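Local coordinates for bromo domain-containing protein (Trypanosoma brucei brucei, PDB 5KO4), which is of unknown function but, as a bromodomain protein, probably recognises acetylated lysine on histones or other proteins, at residues Y57-S61 with P62-I66. Numbering follows the deposited sequence.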
loop_
_atom_site.group_PDB
_atom_site.type_symbol
_atom_site.label_atom_id
_atom_site.label_comp_id
_atom_site.label_asym_id
_atom_site.label_seq_id
_atom_site.Cartn_x
_atom_site.Cartn_y
_atom_site.Cartn_z
ATOM N N TYR A 57 20.531 14.553 14.325
ATOM C CA TYR A 57 21.165 13.980 15.516
ATOM C C TYR A 57 20.155 13.631 16.616
ATOM O O TYR A 57 20.478 13.764 17.799
ATOM C CB TYR A 57 22.207 14.941 16.122
ATOM C CG TYR A 57 23.446 15.178 15.305
ATOM C CD1 TYR A 57 24.238 14.113 14.883
ATOM C CD2 TYR A 57 23.961 16.458 15.156
ATOM C CE1 TYR A 57 25.441 14.326 14.219
ATOM C CE2 TYR A 57 25.179 16.680 14.533
ATOM C CZ TYR A 57 25.917 15.614 14.064
ATOM O OH TYR A 57 27.114 15.839 13.446
ATOM N N GLU A 58 18.964 13.154 16.246
ATOM C CA GLU A 58 17.945 12.867 17.254
ATOM C C GLU A 58 18.224 11.517 17.973
ATOM O O GLU A 58 17.614 11.247 19.001
ATOM C CB GLU A 58 16.552 12.863 16.632
ATOM C CG GLU A 58 16.103 14.224 16.109
ATOM C CD GLU A 58 14.660 14.247 15.622
ATOM O OE1 GLU A 58 13.874 13.421 16.116
ATOM O OE2 GLU A 58 14.341 15.008 14.674
ATOM N N TYR A 59 19.143 10.692 17.447
ATOM C CA TYR A 59 19.523 9.428 18.064
ATOM C C TYR A 59 20.761 9.629 18.922
ATOM O O TYR A 59 21.767 10.163 18.443
ATOM C CB TYR A 59 19.774 8.378 16.981
ATOM C CG TYR A 59 18.538 8.110 16.158
ATOM C CD1 TYR A 59 17.379 7.627 16.746
ATOM C CD2 TYR A 59 18.541 8.288 14.777
ATOM C CE1 TYR A 59 16.228 7.408 16.001
ATOM C CE2 TYR A 59 17.393 8.076 14.021
ATOM C CZ TYR A 59 16.236 7.636 14.633
ATOM O OH TYR A 59 15.109 7.390 13.886
ATOM N N THR A 60 20.678 9.269 20.199
ATOM C CA THR A 60 21.813 9.411 21.097
ATOM C C THR A 60 22.424 8.068 21.422
ATOM O O THR A 60 23.448 8.017 22.090
ATOM C CB THR A 60 21.414 10.141 22.370
ATOM O OG1 THR A 60 20.506 9.323 23.110
ATOM C CG2 THR A 60 20.792 11.490 22.082
ATOM N N SER A 61 21.835 6.984 20.909
ATOM C CA SER A 61 22.383 5.656 21.077
ATOM C C SER A 61 21.854 4.783 19.965
ATOM O O SER A 61 20.825 5.093 19.358
ATOM C CB SER A 61 21.977 5.082 22.425
ATOM O OG SER A 61 20.633 4.643 22.376
ATOM N N PRO A 62 22.541 3.679 19.639
ATOM C CA PRO A 62 22.038 2.823 18.566
ATOM C C PRO A 62 20.667 2.214 18.870
ATOM O O PRO A 62 19.909 1.961 17.939
ATOM C CB PRO A 62 23.092 1.726 18.423
ATOM C CG PRO A 62 24.055 1.925 19.485
ATOM C CD PRO A 62 23.821 3.199 20.193
ATOM N N SER A 63 20.345 1.991 20.160
ATOM C CA SER A 63 19.065 1.398 20.542
ATOM C C SER A 63 17.879 2.235 20.063
ATOM O O SER A 63 16.870 1.668 19.676
ATOM C CB SER A 63 18.984 1.214 22.054
ATOM O OG SER A 63 17.780 0.561 22.418
ATOM N N ALA A 64 17.993 3.575 20.085
ATOM C CA ALA A 64 16.896 4.440 19.660
ATOM C C ALA A 64 16.676 4.353 18.146
ATOM O O ALA A 64 15.534 4.340 17.687
ATOM C CB ALA A 64 17.174 5.872 20.068
ATOM N N PHE A 65 17.764 4.242 17.377
ATOM C CA PHE A 65 17.664 4.051 15.929
ATOM C C PHE A 65 17.034 2.679 15.627
ATOM O O PHE A 65 16.100 2.586 14.827
ATOM C CB PHE A 65 19.056 4.167 15.305
ATOM C CG PHE A 65 19.135 3.711 13.874
ATOM C CD1 PHE A 65 18.716 4.533 12.843
ATOM C CD2 PHE A 65 19.622 2.458 13.558
ATOM C CE1 PHE A 65 18.782 4.103 11.516
ATOM C CE2 PHE A 65 19.740 2.054 12.231
ATOM C CZ PHE A 65 19.320 2.880 11.219
ATOM N N ILE A 66 17.503 1.629 16.320
ATOM C CA ILE A 66 16.972 0.276 16.158
ATOM C C ILE A 66 15.475 0.270 16.454
ATOM O O ILE A 66 14.706 -0.338 15.711
ATOM C CB ILE A 66 17.742 -0.728 17.062
ATOM C CG1 ILE A 66 19.164 -0.976 16.483
ATOM C CG2 ILE A 66 16.968 -2.044 17.212
ATOM C CD1 ILE A 66 20.119 -1.589 17.467
#
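The Tyr59 ring lies flat against the first turn of helix 62-80, with Phe65 CA over one face, 3.9 Å from the ring centroid, a CH-pi contact. The Phe65 ring turns its edge toward the Tyr59 face in a T-shaped pair, planes at 84° and centroids 5.7 Å apart. Tyr59 CE2 sits at that edge, close to the plane of the Phe65 ring, 4.0 Å from Phe65 CD1. On the other flank of the tyrosine, CD1 meets the methyl CB of Ala64 at 3.8 Å, while Ala64 O approaches CE1 obliquely. Two torsions set this up: Tyr59 CG stands opposite its own carbonyl carbon, which brings one face of the ring over Phe65 CA, and Phe65 CG, trans to the backbone N (chi1 168°), brings the edge of the phenyl ring to the Tyr59 face.

Between Tyr59 and its partners Ala64 and Phe65, the chain enters the helix at Ser61, the N-cap residue. Its carbonyl O accepts Ala64 N at 3.3 Å; the N-H...O angle of 137° and a donor well above the carbonyl plane mark a bent bond. Pro62, which has no N-H to offer, fills the first helical position, and Ile66 N to Pro62 O at 2.9 Å continues the helical bonding.

Ile50 of helix 47-55 touches both rings, so the pair is wedged between consecutive helices of the bromodomain's helical bundle. The backbone O of Tyr59 accepts a hydrogen bond from Tyr8 OH, tying the loop to helix 8-21. Chemically, Tyr59 serves two surroundings: its apolar ring packs on the start of the helix, while the hydroxyl of this buried tyrosine hydrogen-bonds Asp68 OD2 further along helix 62-80, a carboxylate that probably helps fix the ring's rotation.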